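Local atomic coordinates of TRAP dicarboxylate transporter, DctP subunit (Ochrobactrum anthropi, PDB entry 4P47), a protein that probably captures a small solute, perhaps a carboxylate, in the periplasm and hands it to a TRAP-type membrane transporter. Residues 61-66 with 254-259; 77-82 with 86-91; 96-101 with 241-246; 142-147 with 247-252. All coordinates share one frame; numbering follows the deposited sequence.

Contact 1 of 4, residues 61-66 with 254-259; sequences GQINVK and DEEKAV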
loop_
_atom_site.group_PDB
_atom_site.type_symbol
_atom_site.label_atom_id
_atom_site.label_comp_id
_atom_site.label_asym_id
_atom_site.label_seq_id
_atom_site.Cartn_x
_atom_site.Cartn_y
_atom_site.Cartn_z
ATOM N N GLY A 61 -16.416 26.567 -3.918
ATOM C CA GLY A 61 -16.710 26.590 -2.494
ATOM C C GLY A 61 -17.992 25.872 -2.087
ATOM O O GLY A 61 -18.291 25.827 -0.901
ATOM N N GLN A 62 -18.725 25.315 -3.034
ATOM C CA GLN A 62 -19.987 24.631 -2.719
ATOM C C GLN A 62 -19.752 23.299 -2.013
ATOM O O GLN A 62 -20.514 22.926 -1.093
ATOM C CB GLN A 62 -20.792 24.400 -3.981
ATOM C CG GLN A 62 -21.379 25.676 -4.559
ATOM C CD GLN A 62 -22.410 26.284 -3.650
ATOM O OE1 GLN A 62 -22.134 27.228 -2.917
ATOM N NE2 GLN A 62 -23.613 25.729 -3.685
ATOM N N ILE A 63 -18.700 22.591 -2.427
ATOM C CA ILE A 63 -18.357 21.314 -1.808
ATOM C C ILE A 63 -17.159 21.563 -0.917
ATOM O O ILE A 63 -16.112 22.028 -1.388
ATOM C CB ILE A 63 -18.043 20.215 -2.854
ATOM C CG1 ILE A 63 -19.193 20.054 -3.841
ATOM C CG2 ILE A 63 -17.745 18.882 -2.148
ATOM C CD1 ILE A 63 -18.873 19.108 -4.952
ATOM N N ASN A 64 -17.326 21.275 0.368
ATOM C CA ASN A 64 -16.262 21.430 1.343
ATOM C C ASN A 64 -15.822 20.085 1.868
ATOM O O ASN A 64 -16.638 19.328 2.377
ATOM C CB ASN A 64 -16.744 22.295 2.514
ATOM C CG ASN A 64 -15.770 22.327 3.676
ATOM O OD1 ASN A 64 -14.656 22.837 3.558
ATOM N ND2 ASN A 64 -16.202 21.806 4.819
ATOM N N VAL A 65 -14.529 19.815 1.765
ATOM C CA VAL A 65 -13.955 18.565 2.256
ATOM C C VAL A 65 -13.268 18.849 3.575
ATOM O O VAL A 65 -12.350 19.657 3.636
ATOM C CB VAL A 65 -12.959 17.998 1.246
ATOM C CG1 VAL A 65 -12.380 16.682 1.740
ATOM C CG2 VAL A 65 -13.626 17.825 -0.105
ATOM N N LYS A 66 -13.767 18.225 4.629
ATOM C CA LYS A 66 -13.222 18.354 5.974
ATOM C C LYS A 66 -12.407 17.109 6.319
ATOM O O LYS A 66 -12.925 15.985 6.282
ATOM C CB LYS A 66 -14.379 18.527 6.953
ATOM C CG LYS A 66 -13.987 18.716 8.380
ATOM C CD LYS A 66 -15.220 19.048 9.195
ATOM C CE LYS A 66 -14.917 19.232 10.657
ATOM N NZ LYS A 66 -16.206 19.591 11.340
ATOM N N ASP A 254 -24.288 14.577 -11.526
ATOM C CA ASP A 254 -23.121 14.274 -12.337
ATOM C C ASP A 254 -22.035 15.338 -12.239
ATOM O O ASP A 254 -20.850 15.020 -12.325
ATOM C CB ASP A 254 -23.529 14.067 -13.792
ATOM C CG ASP A 254 -24.245 12.757 -13.998
ATOM O OD1 ASP A 254 -24.150 11.878 -13.112
ATOM O OD2 ASP A 254 -24.898 12.592 -15.054
ATOM N N GLU A 255 -22.429 16.597 -12.081
ATOM C CA GLU A 255 -21.448 17.661 -11.977
ATOM C C GLU A 255 -20.666 17.542 -10.673
ATOM O O GLU A 255 -19.469 17.764 -10.671
ATOM C CB GLU A 255 -22.111 19.032 -12.110
ATOM C CG GLU A 255 -22.852 19.213 -13.424
ATOM C CD GLU A 255 -24.362 19.103 -13.263
ATOM O OE1 GLU A 255 -25.016 20.160 -13.110
ATOM O OE2 GLU A 255 -24.895 17.966 -13.288
ATOM N N GLU A 256 -21.347 17.187 -9.587
ATOM C CA GLU A 256 -20.690 17.006 -8.292
ATOM C C GLU A 256 -19.741 15.795 -8.368
ATOM O O GLU A 256 -18.594 15.852 -7.930
ATOM C CB GLU A 256 -21.739 16.817 -7.186
ATOM C CG GLU A 256 -22.595 18.073 -6.921
ATOM C CD GLU A 256 -23.909 17.798 -6.192
ATOM O OE1 GLU A 256 -24.457 16.682 -6.241
ATOM O OE2 GLU A 256 -24.437 18.740 -5.554
ATOM N N LYS A 257 -20.207 14.701 -8.951
ATOM C CA LYS A 257 -19.380 13.518 -9.107
ATOM C C LYS A 257 -18.131 13.813 -9.931
ATOM O O LYS A 257 -17.039 13.346 -9.594
ATOM C CB LYS A 257 -20.174 12.391 -9.763
ATOM C CG LYS A 257 -21.250 11.804 -8.885
ATOM C CD LYS A 257 -22.135 10.823 -9.656
ATOM C CE LYS A 257 -23.093 10.114 -8.713
ATOM N NZ LYS A 257 -23.973 9.184 -9.517
ATOM N N ALA A 258 -18.281 14.572 -11.019
ATOM C CA ALA A 258 -17.142 14.877 -11.872
ATOM C C ALA A 258 -16.062 15.686 -11.124
ATOM O O ALA A 258 -14.873 15.461 -11.316
ATOM C CB ALA A 258 -17.580 15.610 -13.121
ATOM N N VAL A 259 -16.474 16.651 -10.304
ATOM C CA VAL A 259 -15.530 17.417 -9.479
ATOM C C VAL A 259 -14.710 16.481 -8.609
ATOM O O VAL A 259 -13.480 16.581 -8.531
ATOM C CB VAL A 259 -16.272 18.425 -8.569
ATOM C CG1 VAL A 259 -15.351 18.915 -7.464
ATOM C CG2 VAL A 259 -16.828 19.592 -9.394
#
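The carboxylate of E256 is the flat group here, and I63 meets neither its faces nor its edges. Instead, I63 CD1 comes up to E256 CB at 4.3 Å, near the root of the side chain. The same methyl reaches V259 CG1, also at 4.3 Å, so one carbon rests between E256 and V259, one turn apart on helix 254-288. The I63 chain is extended past CG1 (chi2 174°), which carries CD1 out from strand 63-68 toward the helix. The backbones stay well apart, with 8.1 Å between I63 CA and E256 CA. I27 joins this patch, touching I63, E256 and V259, while V55 of helix 43-58 packs on I63. Strand 63-68 follows helix 43-58 in the beta-alpha-beta crossover from strand 30-35, so the contact brings the start of the long helix 254-288 against an outer strand of that unit. The polar end of E256 has other partners: OE1 accepts a hydrogen bond from N253 N and forms a salt bridge with R28, and OE2 accepts one from Q30 NE2. The chemistry is thus divided along one side chain, loose dispersion at CB and a firmly held carboxylate beyond, which R28 probably keeps ionised.

Contact 2 of 4, residues 77-82 with 86-91; sequences PQTLSG and GVVEMT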
loop_
_atom_site.group_PDB
_atom_site.type_symbol
_atom_site.label_atom_id
_atom_site.label_comp_id
_atom_site.label_asym_id
_atom_site.label_seq_id
_atom_site.Cartn_x
_atom_site.Cartn_y
_atom_site.Cartn_z
ATOM N N PRO A 77 -10.379 -0.368 9.188
ATOM C CA PRO A 77 -11.535 -1.274 9.075
ATOM C C PRO A 77 -12.853 -0.710 9.673
ATOM O O PRO A 77 -13.942 -0.935 9.164
ATOM C CB PRO A 77 -11.082 -2.519 9.856
ATOM C CG PRO A 77 -9.618 -2.479 9.811
ATOM C CD PRO A 77 -9.214 -1.035 9.788
ATOM N N GLN A 78 -12.730 0.011 10.780
ATOM C CA GLN A 78 -13.893 0.640 11.385
ATOM C C GLN A 78 -14.474 1.684 10.426
ATOM O O GLN A 78 -15.674 1.690 10.147
ATOM C CB GLN A 78 -13.532 1.254 12.739
ATOM C CG GLN A 78 -14.708 1.940 13.429
ATOM C CD GLN A 78 -14.306 2.653 14.704
ATOM O OE1 GLN A 78 -13.154 2.575 15.142
ATOM N NE2 GLN A 78 -15.255 3.361 15.306
ATOM N N THR A 79 -13.617 2.544 9.896
ATOM C CA THR A 79 -14.065 3.596 8.990
ATOM C C THR A 79 -14.617 3.038 7.686
ATOM O O THR A 79 -15.553 3.580 7.125
ATOM C CB THR A 79 -12.963 4.638 8.799
ATOM O OG1 THR A 79 -12.838 5.354 10.033
ATOM C CG2 THR A 79 -13.290 5.621 7.683
ATOM N N LEU A 80 -14.085 1.912 7.233
ATOM C CA LEU A 80 -14.662 1.242 6.075
ATOM C C LEU A 80 -16.153 0.955 6.298
ATOM O O LEU A 80 -16.994 1.277 5.456
ATOM C CB LEU A 80 -13.917 -0.064 5.781
ATOM C CG LEU A 80 -14.313 -0.693 4.438
ATOM C CD1 LEU A 80 -13.794 0.201 3.315
ATOM C CD2 LEU A 80 -13.740 -2.084 4.304
ATOM N N SER A 81 -16.488 0.361 7.438
ATOM C CA SER A 81 -17.905 0.085 7.717
ATOM C C SER A 81 -18.707 1.387 7.910
ATOM O O SER A 81 -19.907 1.424 7.658
ATOM C CB SER A 81 -18.088 -0.876 8.916
ATOM O OG SER A 81 -17.674 -0.325 10.150
ATOM N N GLY A 82 -18.034 2.455 8.331
ATOM C CA GLY A 82 -18.667 3.766 8.420
ATOM C C GLY A 82 -19.042 4.361 7.072
ATOM O O GLY A 82 -20.098 4.977 6.920
ATOM N N GLY A 86 -22.775 5.130 5.654
ATOM C CA GLY A 86 -23.050 6.517 5.293
ATOM C C GLY A 86 -22.695 7.554 6.351
ATOM O O GLY A 86 -22.947 8.749 6.165
ATOM N N VAL A 87 -22.084 7.123 7.448
ATOM C CA VAL A 87 -21.661 8.025 8.524
ATOM C C VAL A 87 -20.447 8.884 8.160
ATOM O O VAL A 87 -20.372 10.051 8.522
ATOM C CB VAL A 87 -21.325 7.215 9.791
ATOM C CG1 VAL A 87 -20.809 8.126 10.908
ATOM C CG2 VAL A 87 -22.551 6.446 10.251
ATOM N N VAL A 88 -19.480 8.299 7.463
ATOM C CA VAL A 88 -18.278 9.021 7.051
ATOM C C VAL A 88 -18.298 8.944 5.529
ATOM O O VAL A 88 -18.477 7.859 4.984
ATOM C CB VAL A 88 -17.021 8.362 7.626
ATOM C CG1 VAL A 88 -15.773 9.038 7.113
ATOM C CG2 VAL A 88 -17.070 8.405 9.159
ATOM N N GLU A 89 -18.144 10.065 4.825
ATOM C CA GLU A 89 -18.275 10.054 3.356
ATOM C C GLU A 89 -17.089 9.470 2.623
ATOM O O GLU A 89 -17.264 8.764 1.629
ATOM C CB GLU A 89 -18.506 11.454 2.805
ATOM C CG GLU A 89 -19.894 12.020 3.095
ATOM C CD GLU A 89 -20.080 12.506 4.517
ATOM O OE1 GLU A 89 -19.087 12.809 5.201
ATOM O OE2 GLU A 89 -21.257 12.589 4.949
ATOM N N MET A 90 -15.880 9.795 3.060
ATOM C CA MET A 90 -14.685 9.371 2.319
ATOM C C MET A 90 -13.590 8.845 3.223
ATOM O O MET A 90 -13.471 9.243 4.378
ATOM C CB MET A 90 -14.096 10.524 1.485
ATOM C CG MET A 90 -14.867 10.826 0.207
ATOM S SD MET A 90 -14.088 12.052 -0.885
ATOM C CE MET A 90 -12.615 11.118 -1.327
ATOM N N THR A 91 -12.768 7.961 2.677
ATOM C CA THR A 91 -11.563 7.535 3.358
ATOM C C THR A 91 -10.549 7.082 2.322
ATOM O O THR A 91 -10.875 6.880 1.136
ATOM C CB THR A 91 -11.842 6.429 4.383
ATOM O OG1 THR A 91 -10.718 6.263 5.249
ATOM C CG2 THR A 91 -12.132 5.115 3.707
#
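T79 and T91 make the closest side-chain packing between helix 76-85 and the strand that follows it. T79 CG2 lies 3.6 Å from T91 OG1 and 3.7 Å from T91 CB. Being opposite the backbone N about chi1, this methyl leans off the helix toward T91, and it also brushes V88 CG1 at 4.3 Å. The T91 hydroxyl is hydrogen-bonded to A35 O on strand 30-35; against the T79 methyl it makes only van der Waals contact. At the helix end packing is close for another reason: a CB on G82 would stand against V88 CG2 and be crowded by T79 O. There G82 O receives two weak hydrogen bonds, from V87 N at 3.0 Å and a bent 129°, and from V88 N at 3.4 Å but nearly straight at 170°. The outer side is looser. V87 is exposed and meets the helix mainly where its CB sits 3.8 Å from G82 O, while S81 points away and turns its OG back onto Q78 O at 2.8 Å. G86, with phi 89°, ends the helix in a Schellman motif. The chain then reverses into strand 90-94, which lies parallel to strand 30-35. Strand 63-68, helix 76-85 and strand 90-94 thus form a beta-alpha-beta crossover, consistent with the type II periplasmic binding protein fold.

Contact 3 of 4, residues 96-101 with 241-246; sequences GILSST and IVMISK
L98 lies on a short 3-10 turn, closed by the hydrogen bond from S99 N to G96 O at 3.1 Å, and faces I241 and M243, two residues apart on the extended strand 229-245. The backbones exchange no hydrogen bond; the side chains alone bridge them. L98 was modelled in two conformers, and the distances belong to one of them. In it, L98 CD1 lies 3.7 Å from I241 CG2, the two side chains crossing at about a right angle. M243 runs the opposite way alongside L98, and its SD touches both leucine methyls, 4.0 Å from L98 CD1 and 4.1 Å from L98 CD2. A bend at the end of the methionine chain (chi3 -64°) turns its CE aside, presenting the sulfur to the leucine. L136, F105 and L141 also pack on L98, and L80 and L83 of helix 76-85 on M243. The strand beneath is paired on both flanks, I241 and M243 with M93 and T91 of strand 90-94, and V242 with strand 141-156. The turn therefore lies against the middle of a sheet. With only carbon and sulfur meeting, the contact rests on dispersion and the exclusion of water.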
loop_
_atom_site.group_PDB
_atom_site.type_symbol
_atom_site.label_atom_id
_atom_site.label_comp_id
_atom_site.label_asym_id
_atom_site.label_seq_id
_atom_site.Cartn_x
_atom_site.Cartn_y
_atom_site.Cartn_z
ATOM N N GLY A 96 -5.518 -3.651 0.425
ATOM C CA GLY A 96 -5.603 -5.036 0.863
ATOM C C GLY A 96 -6.578 -5.221 2.006
ATOM O O GLY A 96 -7.083 -6.331 2.217
ATOM N N ILE A 97 -6.854 -4.157 2.740
ATOM C CA ILE A 97 -7.825 -4.225 3.828
ATOM C C ILE A 97 -9.213 -4.638 3.301
ATOM O O ILE A 97 -10.013 -5.220 4.029
ATOM C CB ILE A 97 -7.863 -2.898 4.599
ATOM C CG1 ILE A 97 -6.499 -2.629 5.235
ATOM C CG2 ILE A 97 -8.980 -2.910 5.677
ATOM C CD1 ILE A 97 -6.373 -1.207 5.802
ATOM N N LEU A 98 -9.491 -4.328 2.038
ATOM C CA LEU A 98 -10.782 -4.660 1.445
ATOM C C LEU A 98 -11.055 -6.145 1.304
ATOM O O LEU A 98 -12.200 -6.526 1.082
ATOM C CB LEU A 98 -10.924 -4.013 0.071
ATOM C CG LEU A 98 -11.323 -2.548 0.154
ATOM C CD1 LEU A 98 -10.958 -1.798 -1.102
ATOM C CD2 LEU A 98 -12.815 -2.413 0.428
ATOM N N SER A 99 -10.034 -6.991 1.415
ATOM C CA SER A 99 -10.200 -8.397 1.042
ATOM C C SER A 99 -11.329 -9.116 1.796
ATOM O O SER A 99 -11.936 -10.040 1.251
ATOM C CB SER A 99 -8.887 -9.169 1.182
ATOM O OG SER A 99 -8.459 -9.239 2.530
ATOM N N SER A 100 -11.616 -8.715 3.034
ATOM C CA SER A 100 -12.722 -9.351 3.772
ATOM C C SER A 100 -14.089 -8.789 3.346
ATOM O O SER A 100 -15.146 -9.261 3.806
ATOM C CB SER A 100 -12.512 -9.231 5.280
ATOM O OG SER A 100 -12.540 -7.896 5.699
ATOM N N THR A 101 -14.062 -7.785 2.473
ATOM C CA THR A 101 -15.256 -7.226 1.851
ATOM C C THR A 101 -15.429 -7.750 0.414
ATOM O O THR A 101 -16.530 -8.146 -0.001
ATOM C CB THR A 101 -15.172 -5.682 1.852
ATOM O OG1 THR A 101 -15.135 -5.207 3.205
ATOM C CG2 THR A 101 -16.372 -5.086 1.156
ATOM N N ILE A 241 -6.464 2.832 -1.595
ATOM C CA ILE A 241 -7.631 3.141 -2.409
ATOM C C ILE A 241 -8.406 4.262 -1.729
ATOM O O ILE A 241 -8.662 4.254 -0.509
ATOM C CB ILE A 241 -8.504 1.897 -2.670
ATOM C CG1 ILE A 241 -9.666 2.254 -3.591
ATOM C CG2 ILE A 241 -8.982 1.279 -1.372
ATOM C CD1 ILE A 241 -10.410 1.039 -4.120
ATOM N N VAL A 242 -8.760 5.268 -2.527
ATOM C CA VAL A 242 -9.625 6.352 -2.097
ATOM C C VAL A 242 -11.053 5.971 -2.428
ATOM O O VAL A 242 -11.362 5.635 -3.587
ATOM C CB VAL A 242 -9.267 7.652 -2.843
ATOM C CG1 VAL A 242 -10.168 8.805 -2.398
ATOM C CG2 VAL A 242 -7.786 8.019 -2.636
ATOM N N MET A 243 -11.908 5.986 -1.414
ATOM C CA MET A 243 -13.288 5.557 -1.543
ATOM C C MET A 243 -14.251 6.594 -1.031
ATOM O O MET A 243 -13.931 7.421 -0.159
ATOM C CB MET A 243 -13.508 4.279 -0.736
ATOM C CG MET A 243 -12.778 3.077 -1.295
ATOM S SD MET A 243 -12.810 1.592 -0.244
ATOM C CE MET A 243 -11.885 2.178 1.192
ATOM N N ILE A 244 -15.466 6.521 -1.564
ATOM C CA ILE A 244 -16.564 7.331 -1.105
ATOM C C ILE A 244 -17.781 6.427 -0.852
ATOM O O ILE A 244 -17.979 5.426 -1.537
ATOM C CB ILE A 244 -16.824 8.494 -2.122
ATOM C CG1 ILE A 244 -17.855 9.477 -1.587
ATOM C CG2 ILE A 244 -17.231 7.976 -3.507
ATOM C CD1 ILE A 244 -17.801 10.804 -2.304
ATOM N N SER A 245 -18.551 6.773 0.173
ATOM C CA SER A 245 -19.754 6.031 0.547
ATOM C C SER A 245 -20.758 6.000 -0.615
ATOM O O SER A 245 -21.101 7.039 -1.167
ATOM C CB SER A 245 -20.383 6.683 1.776
ATOM O OG SER A 245 -21.690 6.189 2.042
ATOM N N LYS A 246 -21.241 4.822 -0.997
ATOM C CA LYS A 246 -22.253 4.757 -2.062
ATOM C C LYS A 246 -23.565 5.459 -1.666
ATOM O O LYS A 246 -24.198 6.101 -2.500
ATOM C CB LYS A 246 -22.521 3.318 -2.481
ATOM C CG LYS A 246 -23.562 3.176 -3.592
ATOM C CD LYS A 246 -23.614 1.750 -4.116
ATOM C CE LYS A 246 -24.532 1.640 -5.340
ATOM N NZ LYS A 246 -25.937 2.016 -5.007
#

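Contact 4 of 4, residues 142-147 with 247-252; sequences IGLAYW and KFWDRL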
loop_
_atom_site.group_PDB
_atom_site.type_symbol
_atom_site.label_atom_id
_atom_site.label_comp_id
_atom_site.label_asym_id
_atom_site.label_seq_id
_atom_site.Cartn_x
_atom_site.Cartn_y
_atom_site.Cartn_z
ATOM N N ILE A 142 -17.731 3.098 -3.312
ATOM C CA ILE A 142 -17.328 3.518 -4.641
ATOM C C ILE A 142 -15.832 3.825 -4.611
ATOM O O ILE A 142 -15.376 4.674 -3.821
ATOM C CB ILE A 142 -18.066 4.817 -5.049
ATOM C CG1 ILE A 142 -19.586 4.632 -4.951
ATOM C CG2 ILE A 142 -17.658 5.277 -6.442
ATOM C CD1 ILE A 142 -20.174 3.591 -5.887
ATOM N N GLY A 143 -15.067 3.175 -5.481
ATOM C CA GLY A 143 -13.643 3.451 -5.608
ATOM C C GLY A 143 -13.382 4.621 -6.541
ATOM O O GLY A 143 -13.946 4.719 -7.635
ATOM N N LEU A 144 -12.544 5.552 -6.130
ATOM C CA LEU A 144 -12.249 6.738 -6.929
ATOM C C LEU A 144 -10.866 6.717 -7.590
ATOM O O LEU A 144 -10.722 7.114 -8.744
ATOM C CB LEU A 144 -12.386 7.985 -6.053
ATOM C CG LEU A 144 -13.782 8.269 -5.512
ATOM C CD1 LEU A 144 -13.737 9.420 -4.531
ATOM C CD2 LEU A 144 -14.752 8.585 -6.670
ATOM N N ALA A 145 -9.843 6.258 -6.876
ATOM C CA ALA A 145 -8.469 6.282 -7.367
ATOM C C ALA A 145 -7.620 5.448 -6.433
ATOM O O ALA A 145 -8.012 5.178 -5.291
ATOM C CB ALA A 145 -7.927 7.710 -7.429
ATOM N N TYR A 146 -6.465 5.034 -6.926
ATOM C CA TYR A 146 -5.431 4.457 -6.097
ATOM C C TYR A 146 -4.334 5.483 -5.861
ATOM O O TYR A 146 -3.876 6.139 -6.797
ATOM C CB TYR A 146 -4.838 3.200 -6.745
ATOM C CG TYR A 146 -5.816 2.079 -6.907
ATOM C CD1 TYR A 146 -6.117 1.247 -5.847
ATOM C CD2 TYR A 146 -6.437 1.831 -8.119
ATOM C CE1 TYR A 146 -7.023 0.212 -5.972
ATOM C CE2 TYR A 146 -7.325 0.787 -8.253
ATOM C CZ TYR A 146 -7.606 -0.021 -7.185
ATOM O OH TYR A 146 -8.497 -1.079 -7.296
ATOM N N TRP A 147 -3.946 5.637 -4.599
ATOM C CA TRP A 147 -2.812 6.466 -4.216
ATOM C C TRP A 147 -1.726 5.517 -3.669
ATOM O O TRP A 147 -1.896 4.290 -3.712
ATOM C CB TRP A 147 -3.220 7.474 -3.148
ATOM C CG TRP A 147 -4.177 8.563 -3.572
ATOM C CD1 TRP A 147 -4.774 8.736 -4.783
ATOM C CD2 TRP A 147 -4.633 9.621 -2.740
ATOM N NE1 TRP A 147 -5.566 9.864 -4.757
ATOM C CE2 TRP A 147 -5.500 10.413 -3.500
ATOM C CE3 TRP A 147 -4.405 9.960 -1.395
ATOM C CZ2 TRP A 147 -6.138 11.530 -2.961
ATOM C CZ3 TRP A 147 -5.016 11.065 -0.872
ATOM C CH2 TRP A 147 -5.888 11.827 -1.640
ATOM N N LYS A 247 -23.962 5.346 -0.403
ATOM C CA LYS A 247 -25.165 6.040 0.074
ATOM C C LYS A 247 -25.066 7.543 -0.242
ATOM O O LYS A 247 -26.006 8.162 -0.728
ATOM C CB LYS A 247 -25.328 5.801 1.571
ATOM C CG LYS A 247 -26.630 6.275 2.168
ATOM C CD LYS A 247 -26.884 5.574 3.503
ATOM C CE LYS A 247 -28.152 6.077 4.180
ATOM N NZ LYS A 247 -29.281 6.209 3.222
ATOM N N PHE A 248 -23.906 8.133 0.039
ATOM C CA PHE A 248 -23.653 9.541 -0.282
ATOM C C PHE A 248 -23.550 9.840 -1.791
ATOM O O PHE A 248 -24.167 10.776 -2.301
ATOM C CB PHE A 248 -22.365 9.998 0.430
ATOM C CG PHE A 248 -22.013 11.443 0.204
ATOM C CD1 PHE A 248 -22.730 12.442 0.842
ATOM C CD2 PHE A 248 -20.941 11.807 -0.598
ATOM C CE1 PHE A 248 -22.403 13.778 0.666
ATOM C CE2 PHE A 248 -20.624 13.151 -0.787
ATOM C CZ PHE A 248 -21.363 14.129 -0.158
ATOM N N TRP A 249 -22.763 9.036 -2.497
ATOM C CA TRP A 249 -22.587 9.139 -3.944
ATOM C C TRP A 249 -23.914 9.127 -4.686
ATOM O O TRP A 249 -24.100 9.915 -5.595
ATOM C CB TRP A 249 -21.740 7.953 -4.402
ATOM C CG TRP A 249 -21.250 7.961 -5.803
ATOM C CD1 TRP A 249 -21.675 7.148 -6.821
ATOM C CD2 TRP A 249 -20.215 8.781 -6.349
ATOM N NE1 TRP A 249 -20.958 7.415 -7.958
ATOM C CE2 TRP A 249 -20.053 8.409 -7.694
ATOM C CE3 TRP A 249 -19.385 9.779 -5.823
ATOM C CZ2 TRP A 249 -19.123 9.004 -8.525
ATOM C CZ3 TRP A 249 -18.457 10.365 -6.664
ATOM C CH2 TRP A 249 -18.330 9.970 -7.988
ATOM N N ASP A 250 -24.832 8.256 -4.273
ATOM C CA ASP A 250 -26.114 8.111 -4.967
ATOM C C ASP A 250 -26.966 9.360 -4.873
ATOM O O ASP A 250 -27.859 9.563 -5.695
ATOM C CB ASP A 250 -26.876 6.891 -4.446
ATOM C CG ASP A 250 -26.328 5.586 -4.991
ATOM O OD1 ASP A 250 -25.613 5.613 -6.012
ATOM O OD2 ASP A 250 -26.647 4.532 -4.418
ATOM N N ARG A 251 -26.681 10.211 -3.895
ATOM C CA ARG A 251 -27.412 11.465 -3.743
ATOM C C ARG A 251 -26.808 12.600 -4.557
ATOM O O ARG A 251 -27.374 13.678 -4.626
ATOM C CB ARG A 251 -27.456 11.895 -2.283
ATOM C CG ARG A 251 -28.322 11.052 -1.392
ATOM C CD ARG A 251 -28.043 11.412 0.062
ATOM N NE ARG A 251 -29.173 11.140 0.947
ATOM C CZ ARG A 251 -29.621 9.924 1.246
ATOM N NH1 ARG A 251 -29.048 8.847 0.720
ATOM N NH2 ARG A 251 -30.652 9.785 2.067
ATOM N N LEU A 252 -25.644 12.386 -5.150
ATOM C CA LEU A 252 -24.991 13.446 -5.902
ATOM C C LEU A 252 -25.414 13.487 -7.359
ATOM O O LEU A 252 -25.830 12.469 -7.911
ATOM C CB LEU A 252 -23.469 13.258 -5.843
ATOM C CG LEU A 252 -22.805 13.283 -4.460
ATOM C CD1 LEU A 252 -21.300 13.027 -4.639
ATOM C CD2 LEU A 252 -23.058 14.591 -3.711
#
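I142 and L144 lie on strand 141-156, which bulges at L144-A145 opposite V242, and face W249 of helix 246-249, I142 CA and W249 CA standing 7.7 Å apart, just where a type I turn with L252 N bonded to W249 O leads the chain onward. The indole is the meeting surface. I142 CG1 lies over a face of the five-membered ring in a CH-pi contact, 4.0 Å from its centroid and 26° off the normal, with W249 CD1 its nearest ring atom at 3.8 Å. The second branch, I142 CG2, stands above the plane nearer the rim, 4.1 Å from W249 CE2. L144 comes obliquely to the six-membered ring, its CD2 4.1 Å from W249 CH2. With W249 CG opposite the backbone N (chi1 -171°), the ring reaches from the helix toward the strand. I244 and E261 also touch it, and K257 of helix 254-288 makes a cation-pi contact. Replacing the indole by an alanine is likely to leave I142 CG1 and L144 CD2 without their aromatic partner and K257 without a pi surface. One indole thus serves two chemistries, sandwiched with I142 in CH-pi contact on one face and the K257 ammonium on the other.

Contacts 1 and 3 are buried, contact 2 is partly so, and contact 4 lies at the surface; all reach one mixed sheet. Contacts 2 and 3 meet where strand 90-94 pairs with strand 229-245, T91 O lying 2.9 Å from M243 N. Contacts 3 and 4 share the next pairing, strand 229-245 with 141-156, and alternate along the chain. Contact 1 stands off at one end, its centre 11 Å from that of contact 4, joined to it through K257 against W249. Chemistry differs with place: purely apolar in contact 3, apolar beside the salt-bridged carboxylate of E256 in contact 1, aromatic in contact 4, and weak backbone capping with threonine packing in contact 2.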